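Tailspike protein (Siphovirus 9NA, PDB 3RIQ) probably binds Salmonella lipopolysaccharide as a trimeric tailspike and cuts its O-antigen polysaccharide as an endorhamnosidase. Local coordinates at residues G234-I239 with V266-T271; L371-C376 with I385-Y390. All coordinates share one frame; numbering follows the deposited sequence.

Interaction 1: G234-I239 with V266-T271; sequences GVRDLI and VFDNIT
Gly-234 to Ile-239 and Val-266 to Thr-271 pair as parallel strands from successive coils, residue for residue, with the axes of 234-236 and 266-268 4.8 Å apart. Val-235 N donates to Val-266 O at 2.9 Å, and Val-235 O accepts from Asp-268 N. The bonding carries on round the bend: Asp-237 N donates to Asp-268 O, Leu-238 N to Asn-269 O, and Thr-271 N to Leu-238 O. Gly-234, with backbone angles suited to glycine, brings CA to 3.3 Å from Val-266 O. This stacking of coils, turning the same corner together, builds the right-handed beta-helix of the tailspike. At that corner Asp-237 and Asn-269 both take left-handed conformations; Asn-269 CG is anti to its backbone N (chi1 -165°), close to Asp-237 OD1, to which ND2 donates at 2.9 Å. The donor approaches on the anti side, 31° out of the carboxylate plane, and the flat groups stand 82° apart. Asn-269 also serves the trimer: OD1 accepts from Arg-313 of the second subunit, and ND2 bonds Asp-268 of that subunit. Arg-236 runs beside Asp-268, CD 3.6 Å from OD2, while its NH1 forms a salt bridge with Asp-237 OD2, the hydrogen bond within it weak; Asp-268 OD1 bonds Asn-314 ND2. On the inner face Val-235 CG1 meets Ile-270 CD1 at 4.0 Å, the side chains crossing at about a right angle, with Val-220 and Phe-222 covering Val-235.

Interaction 2: L371-C376 with I385-Y390; sequences LNQIVC and IMVHAY
Ile-374 reaches toward Ile-385 and Val-387 because CG1 is anti to its carbonyl carbon (chi1 -69°) and CD1 is then fully extended (chi2 180°). That methyl does most of the touching: CD1 lies 3.5 Å from Ile-385 CG2 and 3.6 Å from Val-387 CG2, resting over the CG2 branches of two residues on the same side of their strand. The Ile-374 and Val-387 side chains pass each other heading opposite ways, and that of Ile-385 lies aslant to the Ile-374 side chain. Gln-373, next to Ile-374, is bent at chi2 (-76°), which folds CD back over Ala-389. Its CB and CG rest on the other branch of Val-387, CG 3.8 Å from CG1, so that the valine is touched by a different neighbour on each methyl. No hydrogen bond joins the segments, and the nearest pair of CA atoms, Gln-373 and Ala-389, is 7.0 Å apart: this is packing between two walls, not strand pairing. The walls are successive sheets of one coil of the parallel beta-helix, strand 374-376 leading through a short turn into strand 381-388, with apolar side chains of the two walls packed against each other in the interior. Val-361, from the coil before, touches both Gln-373 and Ile-374. The amide of Gln-373 ends against a methyl, with CD 3.7 Å and NE2 3.8 Å from Ala-389 CB, while OE1 accepts from the backbone N of Ala-364. His-388 points the other way, out of this interior; Tyr-390 CE1 sits 3.6 Å above the centre of its ring, and its ND1 is hydrogen-bonded to NE of Arg-383 of the second subunit.

Both contacts belong to the same beta-helix but bind it together in different directions. Interaction 1 joins one coil to the next along the axis through backbone hydrogen bonds, whereas interaction 2 joins two walls of a single coil across the interior through side chains. Their centres are 23 Å apart and their nearest atoms about 16 Å, without touching. The link runs through strand pairing: 266-273 pairs with 311-318, then come 333-340 and 355-362, and last 381-388. On the outside of this wall both reach the second subunit, interaction 1 through Asn-269 and interaction 2 through His-388, which places them along one trimer interface; interaction 1 also meets the third subunit through Asp-268.

Interaction 1: G234-I239 with V266-T271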
ATOM      1  N   GLY A 234      19.097  -4.807  -2.233  1.00  9.54           N
ATOM      2  CA  GLY A 234      17.856  -5.574  -2.083  1.00 10.55           C
ATOM      3  C   GLY A 234      17.102  -5.776  -3.372  1.00 10.62           C
ATOM      4  O   GLY A 234      17.705  -5.877  -4.442  1.00 10.51           O
ATOM      5  N   VAL A 235      15.774  -5.869  -3.273  1.00 10.65           N
ATOM      6  CA  VAL A 235      14.944  -6.193  -4.441  1.00 10.55           C
ATOM      7  C   VAL A 235      13.716  -5.293  -4.430  1.00 10.12           C
ATOM      8  O   VAL A 235      13.057  -5.150  -3.393  1.00 12.15           O
ATOM      9  CB  VAL A 235      14.462  -7.676  -4.433  1.00  9.54           C
ATOM     10  CG1 VAL A 235      13.575  -7.955  -5.643  1.00 11.54           C
ATOM     11  CG2 VAL A 235      15.661  -8.640  -4.352  1.00 12.27           C
ATOM     12  N   ARG A 236      13.379  -4.729  -5.606  1.00  9.65           N
ATOM     13  CA  ARG A 236      12.171  -3.891  -5.737  1.00  9.90           C
ATOM     14  C   ARG A 236      11.415  -4.234  -7.012  1.00 10.33           C
ATOM     15  O   ARG A 236      12.063  -4.447  -8.047  1.00 11.04           O
ATOM     16  CB  ARG A 236      12.545  -2.400  -5.722  1.00 11.14           C
ATOM     17  CG  ARG A 236      11.341  -1.476  -5.909  1.00 11.47           C
ATOM     18  CD  ARG A 236      11.639  -0.015  -5.625  1.00 12.57           C
ATOM     19  NE  ARG A 236      12.772   0.585  -6.351  1.00 13.47           N
ATOM     20  CZ  ARG A 236      12.676   1.189  -7.540  1.00 14.76           C
ATOM     21  NH1 ARG A 236      11.513   1.158  -8.210  1.00 14.93           N
ATOM     22  NH2 ARG A 236      13.743   1.821  -8.070  1.00 16.78           N
ATOM     23  N   ASP A 237      10.074  -4.326  -6.917  1.00 10.55           N
ATOM     24  CA  ASP A 237       9.193  -4.463  -8.124  1.00 10.81           C
ATOM     25  C   ASP A 237       9.519  -5.709  -8.935  1.00 11.08           C
ATOM     26  O   ASP A 237       9.755  -5.617 -10.158  1.00 12.69           O
ATOM     27  CB  ASP A 237       9.307  -3.234  -9.034  1.00 10.96           C
ATOM     28  CG  ASP A 237       8.843  -1.959  -8.372  1.00 12.01           C
ATOM     29  OD1 ASP A 237       7.994  -2.020  -7.464  1.00 13.12           O
ATOM     30  OD2 ASP A 237       9.318  -0.873  -8.791  1.00 13.87           O
ATOM     31  N   LEU A 238       9.549  -6.871  -8.273  1.00 10.42           N
ATOM     32  CA  LEU A 238       9.868  -8.135  -8.958  1.00  9.96           C
ATOM     33  C   LEU A 238       8.683  -9.101  -8.852  1.00 10.34           C
ATOM     34  O   LEU A 238       8.016  -9.168  -7.811  1.00 12.25           O
ATOM     35  CB  LEU A 238      11.092  -8.788  -8.275  1.00 10.16           C
ATOM     36  CG  LEU A 238      11.534 -10.130  -8.858  1.00 10.01           C
ATOM     37  CD1 LEU A 238      12.116  -9.961 -10.265  1.00 12.97           C
ATOM     38  CD2 LEU A 238      12.549 -10.789  -7.917  1.00 12.65           C
ATOM     39  N   ILE A 239       8.446  -9.855  -9.920  1.00 10.54           N
ATOM     40  CA  ILE A 239       7.538 -11.038  -9.857  1.00  9.55           C
ATOM     41  C   ILE A 239       8.444 -12.266  -9.843  1.00 10.76           C
ATOM     42  O   ILE A 239       9.278 -12.418 -10.739  1.00 10.59           O
ATOM     43  CB  ILE A 239       6.565 -11.081 -11.067  1.00 10.22           C
ATOM     44  CG1 ILE A 239       5.671  -9.832 -11.074  1.00 11.31           C
ATOM     45  CG2 ILE A 239       5.753 -12.361 -11.014  1.00 11.27           C
ATOM     46  CD1 ILE A 239       4.846  -9.676 -12.324  1.00 16.27           C
ATOM     47  N   VAL A 266      16.524  -3.713   1.532  1.00 11.08           N
ATOM     48  CA  VAL A 266      15.128  -3.328   1.298  1.00 10.96           C
ATOM     49  C   VAL A 266      14.489  -4.295   0.312  1.00 10.37           C
ATOM     50  O   VAL A 266      15.058  -4.555  -0.766  1.00 11.33           O
ATOM     51  CB  VAL A 266      15.039  -1.893   0.704  1.00 11.17           C
ATOM     52  CG1 VAL A 266      13.555  -1.543   0.391  1.00 14.46           C
ATOM     53  CG2 VAL A 266      15.642  -0.864   1.662  1.00 14.03           C
ATOM     54  N   PHE A 267      13.334  -4.845   0.699  1.00 10.83           N
ATOM     55  CA  PHE A 267      12.531  -5.690  -0.173  1.00 10.65           C
ATOM     56  C   PHE A 267      11.193  -4.983  -0.306  1.00 10.74           C
ATOM     57  O   PHE A 267      10.424  -4.923   0.678  1.00 12.61           O
ATOM     58  CB  PHE A 267      12.359  -7.091   0.441  1.00 10.75           C
ATOM     59  CG  PHE A 267      13.677  -7.788   0.708  1.00 11.60           C
ATOM     60  CD1 PHE A 267      14.312  -8.496  -0.312  1.00 12.93           C
ATOM     61  CD2 PHE A 267      14.336  -7.675   1.963  1.00 13.36           C
ATOM     62  CE1 PHE A 267      15.537  -9.133  -0.075  1.00 14.44           C
ATOM     63  CE2 PHE A 267      15.587  -8.301   2.192  1.00 14.96           C
ATOM     64  CZ  PHE A 267      16.177  -9.028   1.171  1.00 14.75           C
ATOM     65  N   ASP A 268      10.931  -4.447  -1.505  1.00 10.18           N
ATOM     66  CA  ASP A 268       9.763  -3.586  -1.735  1.00 11.56           C
ATOM     67  C   ASP A 268       9.009  -4.038  -2.988  1.00 11.59           C
ATOM     68  O   ASP A 268       9.551  -3.944  -4.091  1.00 12.70           O
ATOM     69  CB  ASP A 268      10.232  -2.117  -1.876  1.00 12.09           C
ATOM     70  CG  ASP A 268       9.116  -1.157  -2.311  1.00 12.30           C
ATOM     71  OD1 ASP A 268       7.913  -1.451  -2.130  1.00 13.88           O
ATOM     72  OD2 ASP A 268       9.464  -0.054  -2.811  1.00 15.41           O
ATOM     73  N   ASN A 269       7.770  -4.498  -2.820  1.00 11.48           N
ATOM     74  CA  ASN A 269       6.916  -4.872  -3.943  1.00 11.14           C
ATOM     75  C   ASN A 269       7.420  -6.106  -4.659  1.00 11.37           C
ATOM     76  O   ASN A 269       7.889  -6.054  -5.818  1.00 12.88           O
ATOM     77  CB  ASN A 269       6.692  -3.716  -4.922  1.00 12.32           C
ATOM     78  CG  ASN A 269       5.531  -3.994  -5.870  1.00 13.83           C
ATOM     79  OD1 ASN A 269       4.776  -4.930  -5.625  1.00 17.24           O
ATOM     80  ND2 ASN A 269       5.431  -3.257  -6.972  1.00 13.79           N
ATOM     81  N   ILE A 270       7.310  -7.221  -3.969  1.00 11.20           N
ATOM     82  CA  ILE A 270       7.651  -8.508  -4.525  1.00 12.07           C
ATOM     83  C   ILE A 270       6.355  -9.297  -4.575  1.00 10.96           C
ATOM     84  O   ILE A 270       5.632  -9.355  -3.584  1.00 11.74           O
ATOM     85  CB  ILE A 270       8.700  -9.231  -3.682  1.00 12.64           C
ATOM     86  CG1 ILE A 270       9.995  -8.392  -3.624  1.00 16.42           C
ATOM     87  CG2 ILE A 270       8.948 -10.688  -4.247  1.00 13.36           C
ATOM     88  CD1 ILE A 270      11.026  -8.875  -2.653  1.00 18.82           C
ATOM     89  N   THR A 271       6.071  -9.880  -5.739  1.00 10.97           N
ATOM     90  CA  THR A 271       4.916 -10.758  -5.963  1.00 10.09           C
ATOM     91  C   THR A 271       5.471 -12.153  -6.173  1.00 11.63           C
ATOM     92  O   THR A 271       6.174 -12.378  -7.178  1.00 11.92           O
ATOM     93  CB  THR A 271       4.162 -10.337  -7.265  1.00 11.69           C
ATOM     94  OG1 THR A 271       3.695  -8.993  -7.113  1.00 11.37           O
ATOM     95  CG2 THR A 271       3.014 -11.290  -7.579  1.00 13.92           C
TER
HETATM   96  O   HOH W   1       7.900   0.131  -5.753  1.00 23.78           O
HETATM   97  O   HOH W   2       5.658  -7.106  -7.609  1.00 14.50           O

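Interaction 2: L371-C376 with I385-Y390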
ATOM      1  N   LEU A 371      -1.291 -26.054  11.514  1.00 19.49           N
ATOM      2  CA  LEU A 371      -0.439 -24.887  11.625  1.00 18.18           C
ATOM      3  C   LEU A 371      -1.295 -23.621  11.785  1.00 17.64           C
ATOM      4  O   LEU A 371      -2.422 -23.574  11.358  1.00 18.40           O
ATOM      5  CB  LEU A 371       0.462 -24.766  10.376  1.00 17.45           C
ATOM      6  CG  LEU A 371       1.354 -25.978  10.123  1.00 17.93           C
ATOM      7  CD1 LEU A 371       2.166 -25.697   8.849  1.00 18.96           C
ATOM      8  CD2 LEU A 371       2.263 -26.247  11.313  1.00 18.05           C
ATOM      9  N   ASN A 372      -0.721 -22.612  12.419  1.00 16.58           N
ATOM     10  CA  ASN A 372      -1.396 -21.337  12.652  1.00 16.33           C
ATOM     11  C   ASN A 372      -1.332 -20.383  11.453  1.00 15.79           C
ATOM     12  O   ASN A 372      -0.482 -20.533  10.578  1.00 15.14           O
ATOM     13  CB  ASN A 372      -0.807 -20.706  13.911  1.00 15.97           C
ATOM     14  CG  ASN A 372      -0.909 -21.619  15.103  1.00 17.35           C
ATOM     15  OD1 ASN A 372      -1.975 -22.159  15.379  1.00 18.30           O
ATOM     16  ND2 ASN A 372       0.170 -21.808  15.790  1.00 17.35           N
ATOM     17  N   GLN A 373      -2.262 -19.432  11.378  1.00 14.33           N
ATOM     18  CA  GLN A 373      -2.263 -18.485  10.257  1.00 13.49           C
ATOM     19  C   GLN A 373      -1.110 -17.506  10.361  1.00 13.91           C
ATOM     20  O   GLN A 373      -0.417 -17.301   9.393  1.00 14.11           O
ATOM     21  CB  GLN A 373      -3.597 -17.721  10.145  1.00 12.94           C
ATOM     22  CG  GLN A 373      -4.800 -18.669  10.027  1.00 14.18           C
ATOM     23  CD  GLN A 373      -4.942 -19.296   8.670  1.00 15.92           C
ATOM     24  OE1 GLN A 373      -4.997 -18.602   7.661  1.00 14.60           O
ATOM     25  NE2 GLN A 373      -5.038 -20.613   8.638  1.00 15.20           N
ATOM     26  N   ILE A 374      -0.925 -16.915  11.533  1.00 13.68           N
ATOM     27  CA  ILE A 374       0.142 -15.955  11.804  1.00 13.40           C
ATOM     28  C   ILE A 374       0.821 -16.411  13.088  1.00 14.34           C
ATOM     29  O   ILE A 374       0.146 -16.734  14.081  1.00 15.12           O
ATOM     30  CB  ILE A 374      -0.425 -14.527  11.962  1.00 13.32           C
ATOM     31  CG1 ILE A 374      -0.953 -14.021  10.620  1.00 13.18           C
ATOM     32  CG2 ILE A 374       0.659 -13.521  12.482  1.00 15.27           C
ATOM     33  CD1 ILE A 374      -1.556 -12.607  10.659  1.00 14.26           C
ATOM     34  N   VAL A 375       2.144 -16.490  13.040  1.00 13.64           N
ATOM     35  CA  VAL A 375       2.961 -16.863  14.202  1.00 13.77           C
ATOM     36  C   VAL A 375       4.039 -15.827  14.446  1.00 13.65           C
ATOM     37  O   VAL A 375       4.720 -15.397  13.487  1.00 14.16           O
ATOM     38  CB  VAL A 375       3.686 -18.230  13.984  1.00 14.42           C
ATOM     39  CG1 VAL A 375       4.661 -18.512  15.134  1.00 15.71           C
ATOM     40  CG2 VAL A 375       2.661 -19.372  13.838  1.00 15.14           C
ATOM     41  N   CYS A 376       4.249 -15.460  15.714  1.00 14.12           N
ATOM     42  CA  CYS A 376       5.463 -14.736  16.114  1.00 14.83           C
ATOM     43  C   CYS A 376       6.025 -15.470  17.310  1.00 14.96           C
ATOM     44  O   CYS A 376       5.279 -15.784  18.295  1.00 16.18           O
ATOM     45  CB  CYS A 376       5.185 -13.299  16.545  1.00 15.32           C
ATOM     46  SG  CYS A 376       4.415 -12.241  15.295  1.00 16.96           S
ATOM     47  N   ILE A 385      -4.019  -6.107  11.487  1.00 12.73           N
ATOM     48  CA  ILE A 385      -3.881  -7.504  11.111  1.00 13.67           C
ATOM     49  C   ILE A 385      -5.250  -7.997  10.646  1.00 13.89           C
ATOM     50  O   ILE A 385      -6.248  -7.821  11.353  1.00 14.45           O
ATOM     51  CB  ILE A 385      -3.410  -8.330  12.351  1.00 12.72           C
ATOM     52  CG1 ILE A 385      -2.114  -7.725  12.956  1.00 14.51           C
ATOM     53  CG2 ILE A 385      -3.302  -9.840  11.988  1.00 14.81           C
ATOM     54  CD1 ILE A 385      -0.866  -7.704  12.033  1.00 16.14           C
ATOM     55  N   MET A 386      -5.306  -8.618   9.468  1.00 13.58           N
ATOM     56  CA  MET A 386      -6.551  -9.235   9.000  1.00 13.83           C
ATOM     57  C   MET A 386      -6.256 -10.687   8.671  1.00 14.03           C
ATOM     58  O   MET A 386      -5.321 -10.988   7.917  1.00 14.46           O
ATOM     59  CB  MET A 386      -7.104  -8.490   7.775  1.00 13.96           C
ATOM     60  CG  MET A 386      -7.596  -7.070   8.077  1.00 15.78           C
ATOM     61  SD  MET A 386      -8.602  -6.393   6.762  1.00 17.79           S
ATOM     62  CE  MET A 386      -7.426  -6.197   5.444  1.00 18.01           C
ATOM     63  N   VAL A 387      -7.013 -11.606   9.270  1.00 13.03           N
ATOM     64  CA  VAL A 387      -6.897 -13.025   8.953  1.00 13.78           C
ATOM     65  C   VAL A 387      -8.234 -13.557   8.434  1.00 14.73           C
ATOM     66  O   VAL A 387      -9.298 -13.218   8.965  1.00 15.62           O
ATOM     67  CB  VAL A 387      -6.495 -13.799  10.217  1.00 13.76           C
ATOM     68  CG1 VAL A 387      -6.542 -15.313   9.996  1.00 14.76           C
ATOM     69  CG2 VAL A 387      -5.066 -13.395  10.646  1.00 16.19           C
ATOM     70  N   HIS A 388      -8.195 -14.397   7.410  1.00 14.35           N
ATOM     71  CA  HIS A 388      -9.395 -15.120   6.987  1.00 14.76           C
ATOM     72  C   HIS A 388      -9.019 -16.562   6.781  1.00 15.45           C
ATOM     73  O   HIS A 388      -8.599 -16.939   5.703  1.00 15.57           O
ATOM     74  CB  HIS A 388      -9.994 -14.526   5.704  1.00 15.25           C
ATOM     75  CG  HIS A 388     -11.345 -15.070   5.374  1.00 16.22           C
ATOM     76  ND1 HIS A 388     -12.178 -14.479   4.458  1.00 18.18           N
ATOM     77  CD2 HIS A 388     -12.032 -16.120   5.892  1.00 16.78           C
ATOM     78  CE1 HIS A 388     -13.312 -15.164   4.389  1.00 16.14           C
ATOM     79  NE2 HIS A 388     -13.252 -16.157   5.259  1.00 17.77           N
ATOM     80  N   ALA A 389      -9.141 -17.352   7.839  1.00 14.94           N
ATOM     81  CA  ALA A 389      -8.801 -18.765   7.789  1.00 16.74           C
ATOM     82  C   ALA A 389      -9.966 -19.514   7.154  1.00 17.60           C
ATOM     83  O   ALA A 389     -11.133 -19.195   7.430  1.00 19.04           O
ATOM     84  CB  ALA A 389      -8.559 -19.267   9.199  1.00 15.51           C
ATOM     85  N   TYR A 390      -9.673 -20.506   6.325  1.00 19.30           N
ATOM     86  CA  TYR A 390     -10.723 -21.350   5.718  1.00 19.34           C
ATOM     87  C   TYR A 390     -10.782 -22.698   6.430  1.00 20.07           C
ATOM     88  O   TYR A 390     -11.355 -23.692   5.906  1.00 21.59           O
ATOM     89  CB  TYR A 390     -10.424 -21.545   4.219  1.00 19.75           C
ATOM     90  CG  TYR A 390     -10.579 -20.323   3.299  1.00 19.30           C
ATOM     91  CD1 TYR A 390     -10.749 -19.023   3.806  1.00 18.92           C
ATOM     92  CD2 TYR A 390     -10.462 -20.460   1.907  1.00 19.77           C
ATOM     93  CE1 TYR A 390     -10.885 -17.925   2.959  1.00 17.41           C
ATOM     94  CE2 TYR A 390     -10.563 -19.343   1.051  1.00 18.75           C
ATOM     95  CZ  TYR A 390     -10.764 -18.073   1.592  1.00 17.79           C
ATOM     96  OH  TYR A 390     -10.862 -16.949   0.749  1.00 18.71           O
TER